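Local atomic coordinates of naphthalene dioxygenase large subunit (Rhodococcus sp., PDB entry 2B1X), a protein that forms the large subunit of a Rieske-type ring-hydroxylating dioxygenase, carrying a [2Fe-2S] cluster in its Rieske domain and an iron ion in its catalytic domain. Residues M309-F320 with E353-F362; M1-T9 with E32-R40. All coordinates share one frame; numbering follows the deposited sequence.

Contact 1. Residues M309-F320 with E353-F362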
loop_
_atom_site.group_PDB
_atom_site.type_symbol
_atom_site.label_atom_id
_atom_site.label_comp_id
_atom_site.label_asym_id
_atom_site.label_seq_id
_atom_site.Cartn_x
_atom_site.Cartn_y
_atom_site.Cartn_z
ATOM N N MET A 309 -29.364 5.820 -25.118
ATOM C CA MET A 309 -28.289 4.903 -25.566
ATOM C C MET A 309 -28.744 3.455 -25.619
ATOM O O MET A 309 -29.609 3.030 -24.827
ATOM C CB MET A 309 -27.051 5.002 -24.646
ATOM C CG MET A 309 -25.689 5.029 -25.397
ATOM S SD MET A 309 -24.687 6.467 -24.959
ATOM C CE MET A 309 -25.127 6.665 -23.336
ATOM N N GLY A 310 -28.196 2.712 -26.589
ATOM C CA GLY A 310 -28.395 1.270 -26.697
ATOM C C GLY A 310 -27.766 0.479 -25.553
ATOM O O GLY A 310 -26.749 0.904 -24.970
ATOM N N LYS A 311 -28.375 -0.654 -25.210
ATOM C CA LYS A 311 -27.850 -1.556 -24.173
ATOM C C LYS A 311 -26.829 -2.547 -24.750
ATOM O O LYS A 311 -26.249 -3.361 -24.021
ATOM C CB LYS A 311 -29.001 -2.308 -23.470
ATOM C CG LYS A 311 -29.630 -3.396 -24.318
ATOM C CD LYS A 311 -30.740 -4.084 -23.565
ATOM C CE LYS A 311 -31.664 -4.808 -24.505
ATOM N NZ LYS A 311 -32.077 -6.105 -23.942
ATOM N N ASP A 312 -26.630 -2.461 -26.066
ATOM C CA ASP A 312 -25.670 -3.284 -26.822
ATOM C C ASP A 312 -25.680 -2.809 -28.286
ATOM O O ASP A 312 -26.459 -1.913 -28.644
ATOM C CB ASP A 312 -25.957 -4.785 -26.653
ATOM C CG ASP A 312 -27.302 -5.203 -27.276
ATOM O OD1 ASP A 312 -27.995 -6.056 -26.694
ATOM O OD2 ASP A 312 -27.743 -4.703 -28.308
ATOM N N HIS A 313 -24.845 -3.398 -29.140
ATOM C CA HIS A 313 -24.690 -2.907 -30.504
ATOM C C HIS A 313 -25.883 -3.254 -31.416
ATOM O O HIS A 313 -25.945 -2.812 -32.563
ATOM C CB HIS A 313 -23.396 -3.455 -31.110
ATOM C CG HIS A 313 -23.345 -4.952 -31.158
ATOM N ND1 HIS A 313 -23.440 -5.731 -30.029
ATOM C CD2 HIS A 313 -23.231 -5.813 -32.198
ATOM C CE1 HIS A 313 -23.385 -7.008 -30.367
ATOM N NE2 HIS A 313 -23.238 -7.087 -31.677
ATOM N N LEU A 314 -26.840 -4.018 -30.897
ATOM C CA LEU A 314 -27.933 -4.488 -31.723
ATOM C C LEU A 314 -29.274 -3.868 -31.346
ATOM O O LEU A 314 -30.299 -4.205 -31.925
ATOM C CB LEU A 314 -28.010 -6.024 -31.646
ATOM C CG LEU A 314 -26.796 -6.857 -32.109
ATOM C CD1 LEU A 314 -27.025 -8.306 -31.752
ATOM C CD2 LEU A 314 -26.515 -6.698 -33.635
ATOM N N SER A 315 -29.276 -2.959 -30.376
ATOM C CA SER A 315 -30.540 -2.538 -29.775
ATOM C C SER A 315 -30.851 -1.073 -29.975
ATOM O O SER A 315 -29.946 -0.254 -30.042
ATOM C CB SER A 315 -30.575 -2.896 -28.297
ATOM O OG SER A 315 -30.338 -4.285 -28.125
ATOM N N ALA A 316 -32.146 -0.764 -30.104
ATOM C CA ALA A 316 -32.618 0.618 -30.123
ATOM C C ALA A 316 -32.356 1.259 -28.772
ATOM O O ALA A 316 -32.477 0.601 -27.719
ATOM C CB ALA A 316 -34.112 0.664 -30.431
ATOM N N PRO A 317 -32.022 2.544 -28.786
ATOM C CA PRO A 317 -31.636 3.228 -27.552
ATOM C C PRO A 317 -32.813 3.451 -26.596
ATOM O O PRO A 317 -33.959 3.583 -27.003
ATOM C CB PRO A 317 -31.075 4.560 -28.047
ATOM C CG PRO A 317 -31.711 4.797 -29.356
ATOM C CD PRO A 317 -31.974 3.433 -29.968
ATOM N N THR A 318 -32.511 3.466 -25.309
ATOM C CA THR A 318 -33.448 3.963 -24.320
ATOM C C THR A 318 -32.763 4.945 -23.351
ATOM O O THR A 318 -31.536 4.932 -23.200
ATOM C CB THR A 318 -34.393 2.822 -23.704
ATOM O OG1 THR A 318 -34.504 2.890 -22.285
ATOM C CG2 THR A 318 -33.953 1.402 -24.044
ATOM N N ALA A 319 -33.558 5.870 -22.831
ATOM C CA ALA A 319 -33.102 6.911 -21.946
ATOM C C ALA A 319 -32.758 6.363 -20.566
ATOM O O ALA A 319 -33.425 5.472 -20.030
ATOM C CB ALA A 319 -34.175 8.003 -21.824
ATOM N N PHE A 320 -31.692 6.894 -19.983
ATOM C CA PHE A 320 -31.395 6.560 -18.588
ATOM C C PHE A 320 -30.875 7.801 -17.905
ATOM O O PHE A 320 -30.347 8.699 -18.571
ATOM C CB PHE A 320 -30.404 5.404 -18.499
ATOM C CG PHE A 320 -29.023 5.723 -19.059
ATOM C CD1 PHE A 320 -28.041 6.343 -18.258
ATOM C CD2 PHE A 320 -28.685 5.341 -20.347
ATOM C CE1 PHE A 320 -26.770 6.590 -18.758
ATOM C CE2 PHE A 320 -27.416 5.602 -20.866
ATOM C CZ PHE A 320 -26.451 6.227 -20.060
ATOM N N GLU A 353 -35.127 -1.966 -19.218
ATOM C CA GLU A 353 -34.449 -1.463 -20.419
ATOM C C GLU A 353 -33.533 -0.295 -20.132
ATOM O O GLU A 353 -32.431 -0.219 -20.673
ATOM C CB GLU A 353 -35.461 -1.055 -21.504
ATOM C CG GLU A 353 -36.099 -2.211 -22.255
ATOM C CD GLU A 353 -35.096 -3.219 -22.806
ATOM O OE1 GLU A 353 -34.036 -2.806 -23.336
ATOM O OE2 GLU A 353 -35.364 -4.437 -22.714
ATOM N N SER A 354 -33.992 0.627 -19.297
ATOM C CA SER A 354 -33.220 1.832 -18.996
ATOM C C SER A 354 -31.964 1.484 -18.157
ATOM O O SER A 354 -30.891 2.039 -18.356
ATOM C CB SER A 354 -34.121 2.835 -18.251
ATOM O OG SER A 354 -33.400 3.966 -17.814
ATOM N N TYR A 355 -32.141 0.547 -17.235
ATOM C CA TYR A 355 -31.080 -0.038 -16.425
ATOM C C TYR A 355 -29.994 -0.687 -17.268
ATOM O O TYR A 355 -28.800 -0.453 -17.024
ATOM C CB TYR A 355 -31.704 -1.077 -15.476
ATOM C CG TYR A 355 -30.763 -2.134 -14.912
ATOM C CD1 TYR A 355 -29.636 -1.779 -14.158
ATOM C CD2 TYR A 355 -31.026 -3.480 -15.101
ATOM C CE1 TYR A 355 -28.790 -2.776 -13.624
ATOM C CE2 TYR A 355 -30.210 -4.475 -14.569
ATOM C CZ TYR A 355 -29.079 -4.099 -13.828
ATOM O OH TYR A 355 -28.271 -5.070 -13.293
ATOM N N LYS A 356 -30.377 -1.509 -18.242
ATOM C CA LYS A 356 -29.395 -2.130 -19.132
ATOM C C LYS A 356 -28.680 -1.079 -20.033
ATOM O O LYS A 356 -27.471 -1.170 -20.275
ATOM C CB LYS A 356 -30.009 -3.261 -19.958
ATOM C CG LYS A 356 -30.671 -4.419 -19.145
ATOM C CD LYS A 356 -29.650 -5.124 -18.221
ATOM C CE LYS A 356 -30.184 -6.402 -17.568
ATOM N NZ LYS A 356 -30.697 -7.448 -18.570
ATOM N N SER A 357 -29.411 -0.079 -20.503
ATOM C CA SER A 357 -28.785 0.981 -21.293
ATOM C C SER A 357 -27.716 1.732 -20.495
ATOM O O SER A 357 -26.614 1.978 -21.007
ATOM C CB SER A 357 -29.840 1.932 -21.826
ATOM O OG SER A 357 -30.485 1.286 -22.890
ATOM N N TYR A 358 -28.046 2.093 -19.257
ATOM C CA TYR A 358 -27.069 2.665 -18.327
ATOM C C TYR A 358 -25.876 1.722 -18.069
ATOM O O TYR A 358 -24.705 2.158 -18.064
ATOM C CB TYR A 358 -27.758 2.937 -16.977
ATOM C CG TYR A 358 -26.791 3.031 -15.790
ATOM C CD1 TYR A 358 -25.980 4.167 -15.617
ATOM C CD2 TYR A 358 -26.687 1.998 -14.855
ATOM C CE1 TYR A 358 -25.090 4.267 -14.567
ATOM C CE2 TYR A 358 -25.757 2.100 -13.753
ATOM C CZ TYR A 358 -24.990 3.243 -13.629
ATOM O OH TYR A 358 -24.116 3.367 -12.562
ATOM N N LEU A 359 -26.180 0.440 -17.817
ATOM C CA LEU A 359 -25.186 -0.473 -17.228
ATOM C C LEU A 359 -24.055 -0.813 -18.211
ATOM O O LEU A 359 -22.878 -0.918 -17.791
ATOM C CB LEU A 359 -25.860 -1.743 -16.711
ATOM C CG LEU A 359 -25.046 -2.716 -15.863
ATOM C CD1 LEU A 359 -24.644 -2.118 -14.528
ATOM C CD2 LEU A 359 -25.791 -4.007 -15.687
ATOM N N ARG A 360 -24.391 -0.941 -19.499
ATOM C CA ARG A 360 -23.419 -1.377 -20.513
ATOM C C ARG A 360 -22.617 -0.215 -21.070
ATOM O O ARG A 360 -21.594 -0.448 -21.746
ATOM C CB ARG A 360 -24.086 -2.176 -21.648
ATOM C CG ARG A 360 -24.337 -3.646 -21.279
ATOM C CD ARG A 360 -25.565 -3.810 -20.382
ATOM N NE ARG A 360 -26.038 -5.183 -20.194
ATOM C CZ ARG A 360 -26.874 -5.822 -21.014
ATOM N NH1 ARG A 360 -27.329 -5.235 -22.125
ATOM N NH2 ARG A 360 -27.250 -7.057 -20.704
ATOM N N THR A 361 -23.042 1.020 -20.739
ATOM C CA THR A 361 -22.380 2.248 -21.216
ATOM C C THR A 361 -21.605 2.971 -20.137
ATOM O O THR A 361 -20.432 3.306 -20.342
ATOM C CB THR A 361 -23.373 3.226 -21.939
ATOM O OG1 THR A 361 -24.415 3.627 -21.041
ATOM C CG2 THR A 361 -24.096 2.509 -23.093
ATOM N N PHE A 362 -22.254 3.185 -18.987
ATOM C CA PHE A 362 -21.648 3.909 -17.886
ATOM C C PHE A 362 -21.528 3.031 -16.625
ATOM O O PHE A 362 -21.885 1.857 -16.643
ATOM C CB PHE A 362 -22.367 5.264 -17.650
ATOM C CG PHE A 362 -22.039 6.276 -18.715
ATOM C CD1 PHE A 362 -22.676 6.232 -19.956
ATOM C CD2 PHE A 362 -21.035 7.212 -18.515
ATOM C CE1 PHE A 362 -22.318 7.130 -20.974
ATOM C CE2 PHE A 362 -20.669 8.143 -19.531
ATOM C CZ PHE A 362 -21.315 8.078 -20.769
HETATM O O HOH W 1 -28.323 -6.994 -24.085
#

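Contact 2. Residues M1-T9 with E32-R40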
loop_
_atom_site.group_PDB
_atom_site.type_symbol
_atom_site.label_atom_id
_atom_site.label_comp_id
_atom_site.label_asym_id
_atom_site.label_seq_id
_atom_site.Cartn_x
_atom_site.Cartn_y
_atom_site.Cartn_z
ATOM N N MET A 1 -2.944 28.567 6.223
ATOM C CA MET A 1 -2.557 29.587 5.199
ATOM C C MET A 1 -2.023 28.927 3.918
ATOM O O MET A 1 -1.456 27.830 3.973
ATOM C CB MET A 1 -1.520 30.559 5.761
ATOM C CG MET A 1 -0.058 30.085 5.694
ATOM S SD MET A 1 1.199 31.432 5.740
ATOM C CE MET A 1 0.395 32.793 4.684
ATOM N N LEU A 2 -2.213 29.604 2.789
ATOM C CA LEU A 2 -1.647 29.191 1.525
ATOM C C LEU A 2 -0.180 29.528 1.504
ATOM O O LEU A 2 0.210 30.572 1.988
ATOM C CB LEU A 2 -2.310 29.940 0.368
ATOM C CG LEU A 2 -3.825 29.900 0.168
ATOM C CD1 LEU A 2 -4.187 30.599 -1.142
ATOM C CD2 LEU A 2 -4.337 28.500 0.178
ATOM N N SER A 3 0.623 28.640 0.934
ATOM C CA SER A 3 1.979 28.974 0.551
ATOM C C SER A 3 1.931 30.163 -0.435
ATOM O O SER A 3 0.920 30.384 -1.125
ATOM C CB SER A 3 2.659 27.764 -0.102
ATOM O OG SER A 3 2.083 27.466 -1.380
ATOM N N ASN A 4 3.014 30.924 -0.499
ATOM C CA ASN A 4 3.092 32.036 -1.458
ATOM C C ASN A 4 2.987 31.513 -2.891
ATOM O O ASN A 4 2.276 32.080 -3.723
ATOM C CB ASN A 4 4.362 32.876 -1.247
ATOM C CG ASN A 4 4.425 33.529 0.148
ATOM O OD1 ASN A 4 3.410 33.989 0.692
ATOM N ND2 ASN A 4 5.627 33.584 0.721
ATOM N N GLU A 5 3.638 30.379 -3.152
ATOM C CA GLU A 5 3.548 29.714 -4.454
ATOM C C GLU A 5 2.105 29.385 -4.850
ATOM O O GLU A 5 1.688 29.702 -5.938
ATOM C CB GLU A 5 4.403 28.450 -4.484
ATOM C CG GLU A 5 5.913 28.689 -4.424
ATOM C CD GLU A 5 6.412 29.126 -3.038
ATOM O OE1 GLU A 5 5.791 28.740 -2.007
ATOM O OE2 GLU A 5 7.435 29.874 -2.980
ATOM N N LEU A 6 1.344 28.765 -3.959
ATOM C CA LEU A 6 -0.004 28.380 -4.329
ATOM C C LEU A 6 -0.855 29.646 -4.525
ATOM O O LEU A 6 -1.599 29.736 -5.477
ATOM C CB LEU A 6 -0.614 27.424 -3.301
ATOM C CG LEU A 6 -2.072 26.977 -3.542
ATOM C CD1 LEU A 6 -2.346 26.485 -5.010
ATOM C CD2 LEU A 6 -2.520 25.929 -2.515
ATOM N N ARG A 7 -0.717 30.612 -3.624
ATOM C CA ARG A 7 -1.500 31.827 -3.688
ATOM C C ARG A 7 -1.301 32.486 -5.054
ATOM O O ARG A 7 -2.269 32.777 -5.754
ATOM C CB ARG A 7 -1.135 32.793 -2.554
ATOM C CG ARG A 7 -1.967 34.090 -2.570
ATOM C CD ARG A 7 -1.748 35.023 -1.380
ATOM N NE ARG A 7 -2.118 34.370 -0.121
ATOM C CZ ARG A 7 -3.365 34.295 0.369
ATOM N NH1 ARG A 7 -4.388 34.849 -0.292
ATOM N NH2 ARG A 7 -3.590 33.659 1.524
ATOM N N GLN A 8 -0.047 32.665 -5.447
ATOM C CA GLN A 8 0.282 33.352 -6.684
ATOM C C GLN A 8 -0.262 32.576 -7.867
ATOM O O GLN A 8 -0.767 33.162 -8.831
ATOM C CB GLN A 8 1.790 33.549 -6.809
ATOM C CG GLN A 8 2.343 34.716 -5.939
ATOM C CD GLN A 8 3.871 34.683 -5.770
ATOM O OE1 GLN A 8 4.586 34.038 -6.554
ATOM N NE2 GLN A 8 4.376 35.385 -4.741
ATOM N N THR A 9 -0.183 31.245 -7.778
ATOM C CA THR A 9 -0.708 30.382 -8.848
ATOM C C THR A 9 -2.215 30.563 -9.019
ATOM O O THR A 9 -2.743 30.620 -10.153
ATOM C CB THR A 9 -0.383 28.911 -8.543
ATOM O OG1 THR A 9 1.019 28.678 -8.681
ATOM C CG2 THR A 9 -0.989 27.986 -9.587
ATOM N N GLU A 32 -0.705 20.014 -1.442
ATOM C CA GLU A 32 -1.113 21.275 -0.796
ATOM C C GLU A 32 -2.469 21.720 -1.360
ATOM O O GLU A 32 -3.342 22.167 -0.618
ATOM C CB GLU A 32 -0.081 22.405 -0.949
ATOM C CG GLU A 32 -0.372 23.581 -0.000
ATOM C CD GLU A 32 0.312 24.911 -0.348
ATOM O OE1 GLU A 32 1.132 24.957 -1.296
ATOM O OE2 GLU A 32 0.023 25.918 0.362
ATOM N N VAL A 33 -2.646 21.549 -2.666
ATOM C CA VAL A 33 -3.905 21.896 -3.294
ATOM C C VAL A 33 -4.973 21.043 -2.623
ATOM O O VAL A 33 -6.004 21.561 -2.180
ATOM C CB VAL A 33 -3.857 21.670 -4.812
ATOM C CG1 VAL A 33 -5.252 21.722 -5.404
ATOM C CG2 VAL A 33 -2.970 22.742 -5.503
ATOM N N HIS A 34 -4.746 19.732 -2.544
ATOM C CA HIS A 34 -5.744 18.865 -1.919
ATOM C C HIS A 34 -6.090 19.300 -0.491
ATOM O O HIS A 34 -7.259 19.371 -0.130
ATOM C CB HIS A 34 -5.313 17.379 -1.927
ATOM C CG HIS A 34 -6.441 16.449 -1.646
ATOM N ND1 HIS A 34 -7.388 16.118 -2.598
ATOM C CD2 HIS A 34 -6.802 15.799 -0.509
ATOM C CE1 HIS A 34 -8.276 15.295 -2.062
ATOM N NE2 HIS A 34 -7.954 15.094 -0.795
ATOM N N ASP A 35 -5.069 19.636 0.310
ATOM C CA ASP A 35 -5.311 19.969 1.715
ATOM C C ASP A 35 -6.087 21.273 1.875
ATOM O O ASP A 35 -7.011 21.350 2.689
ATOM C CB ASP A 35 -3.999 20.071 2.509
ATOM C CG ASP A 35 -3.388 18.719 2.810
ATOM O OD1 ASP A 35 -4.135 17.708 2.862
ATOM O OD2 ASP A 35 -2.147 18.592 3.069
ATOM N N VAL A 36 -5.714 22.286 1.099
ATOM C CA VAL A 36 -6.412 23.574 1.127
ATOM C C VAL A 36 -7.857 23.413 0.618
ATOM O O VAL A 36 -8.823 23.881 1.259
ATOM C CB VAL A 36 -5.626 24.636 0.328
ATOM C CG1 VAL A 36 -6.455 25.907 0.165
ATOM C CG2 VAL A 36 -4.320 24.928 1.061
ATOM N N GLU A 37 -7.999 22.686 -0.481
ATOM C CA GLU A 37 -9.308 22.394 -1.083
ATOM C C GLU A 37 -10.276 21.682 -0.124
ATOM O O GLU A 37 -11.482 21.952 -0.110
ATOM C CB GLU A 37 -9.075 21.547 -2.311
ATOM C CG GLU A 37 -10.290 21.157 -3.136
ATOM C CD GLU A 37 -9.896 20.136 -4.197
ATOM O OE1 GLU A 37 -9.638 18.942 -3.827
ATOM O OE2 GLU A 37 -9.796 20.536 -5.396
ATOM N N ARG A 38 -9.756 20.783 0.679
ATOM C CA ARG A 38 -10.577 20.073 1.655
ATOM C C ARG A 38 -11.312 21.062 2.549
ATOM O O ARG A 38 -12.489 20.900 2.809
ATOM C CB ARG A 38 -9.695 19.137 2.520
ATOM C CG ARG A 38 -10.418 18.434 3.653
ATOM C CD ARG A 38 -9.484 17.641 4.605
ATOM N NE ARG A 38 -8.937 16.411 3.995
ATOM C CZ ARG A 38 -7.665 16.248 3.610
ATOM N NH1 ARG A 38 -6.776 17.215 3.755
ATOM N NH2 ARG A 38 -7.275 15.075 3.091
ATOM N N GLU A 39 -10.609 22.079 3.038
ATOM C CA GLU A 39 -11.270 23.087 3.849
ATOM C C GLU A 39 -12.073 24.086 2.987
ATOM O O GLU A 39 -13.256 24.373 3.260
ATOM C CB GLU A 39 -10.224 23.833 4.665
ATOM C CG GLU A 39 -10.798 24.900 5.591
ATOM C CD GLU A 39 -9.721 25.812 6.148
ATOM O OE1 GLU A 39 -8.952 25.344 7.023
ATOM O OE2 GLU A 39 -9.640 26.988 5.701
ATOM N N ARG A 40 -11.431 24.629 1.957
ATOM C CA ARG A 40 -11.979 25.784 1.273
ATOM C C ARG A 40 -13.087 25.432 0.313
ATOM O O ARG A 40 -14.001 26.243 0.128
ATOM C CB ARG A 40 -10.891 26.610 0.610
ATOM C CG ARG A 40 -10.010 27.212 1.661
ATOM C CD ARG A 40 -9.416 28.518 1.348
ATOM N NE ARG A 40 -8.628 28.988 2.489
ATOM C CZ ARG A 40 -7.783 30.011 2.459
ATOM N NH1 ARG A 40 -7.595 30.705 1.324
ATOM N NH2 ARG A 40 -7.138 30.331 3.580
HETATM O O HOH W 2 -1.223 25.500 2.947
#

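Contact 1. Residues M309-F320 with E353-F362
The helical part of segment 353-362 runs at 74° to strand 318-320, their axes 7.0 Å apart, and the backbones come nearest at Lys311 and Ser357, whose CA atoms are 4.0 Å apart. Two serines one helical turn apart fasten the hairpin. Ser354 OG, anti to its own backbone N (chi1 174°), donates a hydrogen bond to a lone pair of Ala319 O at 2.7 Å, in the carbonyl plane. Ser357 OG donates to Met309 O over the same length, 2.7 Å. Thr318 N reaches that oxygen from the opposite face, so both a strand pairing and the helix hold it. Phe320 lies flat against the helix: Tyr358 CA sits 3.6 Å from the ring centroid, 7° off the normal, a CH-pi contact over the face. The Tyr358 ring turns its edge to this face in an offset edge-to-face pair, while its hydroxyl bonds to Ser338. Met309 CE meets the edge of the Phe362 ring, 3.7 Å from CE1. Arg360 NH1 donates to Lys311 O at 2.9 Å from above the carbonyl plane, not along a lone pair; a water joins NH1 to Asp312 OD1. Asp312 OD2 accepts from Leu314 N in an Asx turn, and Ser315 OG grips the same oxygen. Arg360 NH2 also bonds to Asp68 O of the small subunit. The aliphatic chain of Lys311 crosses Lys356 CB at a slant, and Lys311 NZ makes a long salt bridge of 3.9 Å with Glu353 OE1. Buried serine hydroxyls and an aromatic face thus fix the hairpin on the helix of the catalytic domain, whereas charged groups gather at the turn and extend the contact to the small subunit; Phe362 brings the apolar end close to the iron ion.

Contact 2. Residues M1-T9 with E32-R40
Glu32 leaves its helix with CG anti to the backbone N (chi1 -166°) and stays extended, carrying its carboxylate to Ser3, whose OG is set between its backbone N and carbonyl carbon (chi1 69°). Both carboxylate oxygens are used through their syn lone pairs: Ser3 N donates to Glu32 OE2 at 2.8 Å and 168°, and Ser3 OG donates to Glu32 OE1 at 2.7 Å. Ser3 OG also accepts from Leu6 N at 3.0 Å, the N-cap bond of the helix that begins at Asn4. A water links OE2 to Met1 O. Beside this polar grip, Leu6 slides past the Glu32 chain in the opposite direction and places CD1 3.8 Å from Val33 CG2. Leu2 crosses Val36 at about a right angle, with its CD2 tight against CG1 at 3.3 Å. That methyl also lies over one face of the Arg40 guanidinium, whose NH1 bonds to Met435 O and pairs with Glu438. The helix axes stay 11.5 Å apart, so side chains make most of the contact. One carboxylate holds both a backbone N-H and the capping hydroxyl of Ser3, and its negative charge at the N-terminal end of helix 4-16 would probably be favoured by the helix dipole.

In the fold
From the N terminus, contact 2 comes first: it closes a short loop by returning helix 31-40 to the start of helix 4-16, with strand 22-24 in between. Contact 1 opens much later, within the catalytic domain. There, strands 318-330 and 333-343 lead round to helix 348-361, which packs back on the hairpin joining strands 302-309 and 318-330 of the large antiparallel sheet. The two loops follow in series, neither enclosing nor crossing the other. The centres of contact 1 and contact 2 lie about 42 Å apart, on opposite sides of the chain's centre. Contact 2 adjoins the C-terminal helix 422-436; contact 1 faces the small subunit.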